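Local coordinates for DUF3863 domain-containing protein (Parabacteroides distasonis, PDB 3LM3) that is of unknown function but is probably a glycoside hydrolase or deacetylase that acts on carbohydrates, at residues H269-L274 with K311-D316; M305-T310 with T317-F322. All blocks are in the same frame, centred on the assembly; numbering follows the deposited sequence.

In the fold
Both contacts use helix 296-313, and their centres are about 10 Å apart. Contact 1 sits at the C-terminal end of that helix and joins it to helix 255-277. It is partly buried, and it mixes an aromatic pair with a salt bridge and a water bridge toward the surface. Contact 2 is buried in the core. There the same helix packs on strand 318-320 through methyl groups and one phenyl ring, with no hydrogen bond between the two segments. The contacts touch each other. Phe270 CE2 packs on the methyl groups of Thr310 and Thr317, and Lys311 NZ probably hydrogen-bonds to Thr317 O.

Contact 1 (H269-L274 with K311-D316); sequences HFDKGL and KERWPD
Phe270 and Trp314 meet where helix 255-277 comes up to the C-terminal end of helix 296-313, beside strand 21-29. Trp314 is the first residue to leave helical geometry there. Phe270 starts the contact at its CB. As a CH-pi donor, Phe270 CB lies over one face of the indole, 3.5 Å from the centroid of the Trp314 five-membered ring. Further out, Phe270 CD2 reaches Trp314 CE3 at 3.6 Å. The phenyl ring turns its edge to the indole face in a T-shaped pair, with planes at 75°. The far edge of the ring points on toward segment 317-322. The opposite indole face is covered by Arg313 CG, over its centre.

Asp271 holds the polar side. Trp314 NE1 donates to Asp271 OD1 at 2.9 Å and 166°. The bond lies in the indole plane but meets the carboxylate from above its plane. The other oxygen, Asp271 OD2, uses its syn lone pair in a salt bridge with Arg313 NH2, also 2.9 Å. This bond is bent and tilted from the guanidinium plane. With chi1 at -177°, Arg313 swings CG away from its own amide nitrogen and runs out extended, which carries the guanidinium across to the aspartate. One water closes the ring: it donates to Asp271 OD1 at 2.8 Å and accepts from Arg313 NE at 2.9 Å.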
# COMPACT_ATOMS: atom_id res chain seq x y z
N HIS A 269 -11.72 -7.87 -1.46
CA HIS A 269 -10.98 -8.50 -0.38
C HIS A 269 -11.84 -9.18 0.66
O HIS A 269 -11.50 -10.25 1.15
CB HIS A 269 -10.09 -7.44 0.26
CG HIS A 269 -9.12 -6.89 -0.73
ND1 HIS A 269 -7.94 -7.54 -1.01
CD2 HIS A 269 -9.25 -5.92 -1.65
CE1 HIS A 269 -7.35 -6.95 -2.02
NE2 HIS A 269 -8.12 -5.96 -2.43
N PHE A 270 -12.93 -8.53 1.02
CA PHE A 270 -13.74 -8.98 2.15
C PHE A 270 -14.89 -9.92 1.78
O PHE A 270 -15.45 -10.56 2.66
CB PHE A 270 -14.26 -7.76 2.91
CG PHE A 270 -13.19 -6.94 3.62
CD1 PHE A 270 -11.89 -7.40 3.80
CD2 PHE A 270 -13.53 -5.71 4.18
CE1 PHE A 270 -10.95 -6.64 4.49
CE2 PHE A 270 -12.59 -4.95 4.87
CZ PHE A 270 -11.30 -5.44 5.03
N ASP A 271 -15.20 -10.02 0.48
CA ASP A 271 -16.14 -11.04 -0.01
C ASP A 271 -15.33 -12.17 -0.66
O ASP A 271 -14.85 -13.08 0.05
CB ASP A 271 -17.16 -10.38 -0.94
CG ASP A 271 -18.20 -9.54 -0.19
OD1 ASP A 271 -18.41 -9.74 1.03
OD2 ASP A 271 -18.83 -8.67 -0.89
N LYS A 272 -15.07 -12.10 -1.95
CA LYS A 272 -14.40 -13.18 -2.68
C LYS A 272 -12.97 -13.41 -2.22
O LYS A 272 -12.53 -14.53 -2.09
CB LYS A 272 -14.44 -12.90 -4.19
CG LYS A 272 -13.75 -13.93 -5.07
CD LYS A 272 -14.44 -15.27 -5.11
CE LYS A 272 -14.10 -15.99 -6.42
NZ LYS A 272 -14.82 -17.28 -6.56
N GLY A 273 -12.24 -12.33 -1.95
CA GLY A 273 -10.83 -12.50 -1.58
C GLY A 273 -10.63 -13.40 -0.37
O GLY A 273 -9.76 -14.29 -0.35
N LEU A 274 -11.43 -13.16 0.66
CA LEU A 274 -11.30 -13.96 1.88
C LEU A 274 -11.58 -15.44 1.59
O LEU A 274 -10.93 -16.33 2.15
CB LEU A 274 -12.20 -13.41 2.99
CG LEU A 274 -12.09 -14.23 4.28
CD1 LEU A 274 -12.17 -13.33 5.48
CD2 LEU A 274 -13.17 -15.30 4.32
N LYS A 311 -17.83 -1.49 8.81
CA LYS A 311 -18.31 -2.26 9.97
C LYS A 311 -19.75 -2.74 9.78
O LYS A 311 -20.14 -3.79 10.29
CB LYS A 311 -18.16 -1.45 11.26
CG LYS A 311 -16.75 -1.15 11.69
CD LYS A 311 -15.91 -2.35 12.09
CE LYS A 311 -16.26 -2.90 13.43
NZ LYS A 311 -15.21 -3.89 13.84
N GLU A 312 -20.57 -1.97 9.08
CA GLU A 312 -21.94 -2.38 8.86
C GLU A 312 -22.00 -3.65 8.00
O GLU A 312 -22.74 -4.60 8.32
CB GLU A 312 -22.73 -1.27 8.19
CG GLU A 312 -24.17 -1.60 7.87
CD GLU A 312 -24.89 -0.40 7.30
OE1 GLU A 312 -25.17 0.54 8.09
OE2 GLU A 312 -25.15 -0.38 6.08
N ARG A 313 -21.20 -3.69 6.94
CA ARG A 313 -21.25 -4.79 6.00
C ARG A 313 -20.44 -6.00 6.45
O ARG A 313 -20.82 -7.13 6.18
CB ARG A 313 -20.80 -4.28 4.64
CG ARG A 313 -20.87 -5.29 3.54
CD ARG A 313 -20.80 -4.62 2.20
NE ARG A 313 -20.64 -5.56 1.11
CZ ARG A 313 -20.44 -5.22 -0.16
NH1 ARG A 313 -20.46 -3.93 -0.52
NH2 ARG A 313 -20.21 -6.15 -1.08
N TRP A 314 -19.32 -5.73 7.12
CA TRP A 314 -18.38 -6.75 7.58
C TRP A 314 -18.09 -6.50 9.07
O TRP A 314 -17.07 -5.91 9.43
CB TRP A 314 -17.09 -6.72 6.74
CG TRP A 314 -17.30 -6.98 5.26
CD1 TRP A 314 -17.58 -8.18 4.65
CD2 TRP A 314 -17.25 -6.00 4.22
NE1 TRP A 314 -17.70 -8.00 3.29
CE2 TRP A 314 -17.49 -6.67 3.00
CE3 TRP A 314 -16.99 -4.62 4.19
CZ2 TRP A 314 -17.48 -6.00 1.77
CZ3 TRP A 314 -16.99 -3.96 2.97
CH2 TRP A 314 -17.22 -4.66 1.77
N PRO A 315 -19.03 -6.88 9.94
CA PRO A 315 -18.97 -6.43 11.34
C PRO A 315 -17.80 -6.92 12.16
O PRO A 315 -17.46 -6.26 13.15
CB PRO A 315 -20.30 -6.91 11.94
CG PRO A 315 -20.97 -7.67 10.92
CD PRO A 315 -20.32 -7.49 9.60
N ASP A 316 -17.16 -8.01 11.74
CA ASP A 316 -16.02 -8.50 12.51
C ASP A 316 -14.67 -8.00 11.98
O ASP A 316 -13.63 -8.46 12.43
CB ASP A 316 -16.05 -10.03 12.62
CG ASP A 316 -17.26 -10.55 13.43
OD1 ASP A 316 -17.73 -9.85 14.38
OD2 ASP A 316 -17.73 -11.68 13.15
O HOH W 1 -20.80 -8.39 1.62

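Contact 2 (M305-T310 with T317-F322)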
# COMPACT_ATOMS: atom_id res chain seq x y z
N MSE A 305 -17.89 7.71 7.30
CA MSE A 305 -18.64 6.92 6.36
C MSE A 305 -17.90 5.62 6.01
O MSE A 305 -18.47 4.52 5.99
CB MSE A 305 -18.87 7.76 5.10
CG MSE A 305 -20.01 7.32 4.30
SE MSE A 305 -20.32 8.51 2.82
CE MSE A 305 -21.52 9.76 3.74
N TRP A 306 -16.60 5.77 5.73
CA TRP A 306 -15.76 4.66 5.39
C TRP A 306 -15.76 3.61 6.50
O TRP A 306 -16.02 2.42 6.27
CB TRP A 306 -14.33 5.16 5.11
CG TRP A 306 -13.34 4.02 4.89
CD1 TRP A 306 -13.53 2.86 4.17
CD2 TRP A 306 -12.01 3.97 5.39
NE1 TRP A 306 -12.40 2.10 4.20
CE2 TRP A 306 -11.44 2.74 4.96
CE3 TRP A 306 -11.25 4.83 6.19
CZ2 TRP A 306 -10.14 2.37 5.28
CZ3 TRP A 306 -9.96 4.45 6.51
CH2 TRP A 306 -9.43 3.23 6.09
N VAL A 307 -15.45 4.03 7.73
CA VAL A 307 -15.37 3.08 8.84
C VAL A 307 -16.73 2.49 9.15
O VAL A 307 -16.86 1.27 9.26
CB VAL A 307 -14.77 3.79 10.07
CG1 VAL A 307 -14.86 2.90 11.34
CG2 VAL A 307 -13.30 4.20 9.78
N THR A 308 -17.75 3.33 9.26
CA THR A 308 -19.08 2.85 9.59
C THR A 308 -19.62 1.90 8.52
O THR A 308 -20.22 0.88 8.84
CB THR A 308 -20.06 4.01 9.73
OG1 THR A 308 -19.69 4.81 10.87
CG2 THR A 308 -21.49 3.49 9.91
N GLY A 309 -19.38 2.22 7.25
CA GLY A 309 -19.87 1.40 6.17
C GLY A 309 -19.19 0.03 6.12
O GLY A 309 -19.79 -1.00 5.84
N THR A 310 -17.88 0.04 6.40
CA THR A 310 -17.12 -1.19 6.49
C THR A 310 -17.64 -2.07 7.63
O THR A 310 -17.86 -3.25 7.44
CB THR A 310 -15.62 -0.87 6.68
OG1 THR A 310 -15.15 -0.06 5.60
CG2 THR A 310 -14.79 -2.15 6.72
N THR A 317 -14.69 -7.06 11.03
CA THR A 317 -13.45 -6.48 10.53
C THR A 317 -12.65 -5.86 11.66
O THR A 317 -13.18 -5.14 12.49
CB THR A 317 -13.72 -5.38 9.49
OG1 THR A 317 -14.50 -5.93 8.42
CG2 THR A 317 -12.43 -4.77 8.91
N HIS A 318 -11.34 -6.15 11.69
CA HIS A 318 -10.43 -5.60 12.68
C HIS A 318 -9.67 -4.43 12.07
O HIS A 318 -8.98 -4.61 11.04
CB HIS A 318 -9.43 -6.66 13.12
CG HIS A 318 -10.08 -7.85 13.74
ND1 HIS A 318 -10.55 -7.83 15.03
CD2 HIS A 318 -10.34 -9.09 13.25
CE1 HIS A 318 -11.07 -9.02 15.31
NE2 HIS A 318 -10.97 -9.80 14.25
N PHE A 319 -9.77 -3.26 12.69
CA PHE A 319 -9.01 -2.09 12.33
C PHE A 319 -7.77 -2.09 13.23
O PHE A 319 -7.86 -1.83 14.42
CB PHE A 319 -9.82 -0.80 12.50
CG PHE A 319 -10.85 -0.57 11.40
CD1 PHE A 319 -12.03 -1.32 11.33
CD2 PHE A 319 -10.61 0.35 10.41
CE1 PHE A 319 -12.95 -1.07 10.28
CE2 PHE A 319 -11.53 0.59 9.40
CZ PHE A 319 -12.68 -0.14 9.33
N VAL A 320 -6.64 -2.42 12.61
CA VAL A 320 -5.38 -2.62 13.35
C VAL A 320 -4.26 -1.82 12.70
O VAL A 320 -4.40 -1.30 11.60
CB VAL A 320 -5.01 -4.13 13.43
CG1 VAL A 320 -6.18 -4.92 14.06
CG2 VAL A 320 -4.67 -4.70 12.08
N THR A 321 -3.14 -1.72 13.41
CA THR A 321 -2.00 -0.99 12.89
C THR A 321 -1.32 -1.75 11.75
O THR A 321 -1.45 -2.98 11.65
CB THR A 321 -0.98 -0.65 13.98
OG1 THR A 321 -0.22 -1.82 14.29
CG2 THR A 321 -1.63 -0.09 15.23
N PHE A 322 -0.60 -1.04 10.88
CA PHE A 322 0.21 -1.71 9.84
C PHE A 322 1.13 -2.73 10.46
O PHE A 322 1.23 -3.85 9.98
CB PHE A 322 0.99 -0.67 9.00
CG PHE A 322 0.24 -0.15 7.79
CD1 PHE A 322 -0.69 0.86 7.92
CD2 PHE A 322 0.47 -0.68 6.53
CE1 PHE A 322 -1.37 1.36 6.81
CE2 PHE A 322 -0.21 -0.19 5.41
CZ PHE A 322 -1.14 0.82 5.56
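The segments 305-310 and 317-322 draw together toward the turn that connects them: the CA atoms of Thr310 and Thr317 are 7.6 Å apart, and those of Val307 and Phe319 are 8.9 Å apart. Phe319 has the largest share of the contact. Its CB points toward the helix, and CG is anti to the carbonyl carbon (chi1 -76°). The phenyl ring projects from the strand toward the helix and sets its outer atoms against it. Phe319 CZ meets Thr310 CG2 at 3.9 Å and Thr310 CB at 4.0 Å. Phe319 CE2 meets Val307 CG2, also at 4.0 Å. Both methyl groups approach the ring obliquely, one helical turn apart.

Thr310 divides its two branches between different surroundings. Its methyl, CG2, faces the strand and also meets Thr317 CG2 at 4.2 Å, methyl to methyl. Its hydroxyl hydrogen-bonds with Glu266 OE1 on helix 255-277, while OE2 of the same carboxylate accepts from Trp306 NE1, so that Glu266 serves two residues of helix 296-313. The Thr317 hydroxyl hydrogen-bonds with Trp314 O, while its methyl meets Thr310. Apolar packing alone joins the two segments.

Strand 318-320 pairs in parallel with strand 21-29 through backbone bonds of His318 and Val320, and Val23 of that strand touches Trp306, Thr317 and Phe319 and extends the apolar layer. Strand 280-287 also pairs in parallel with strand 21-29. Helix 296-313 is thus the return leg of a beta-alpha-beta crossover from strand 280-287 to strand 318-320 within one parallel sheet. This is consistent with the barrel-like catalytic domains of the glycoside hydrolase/deacetylase clan.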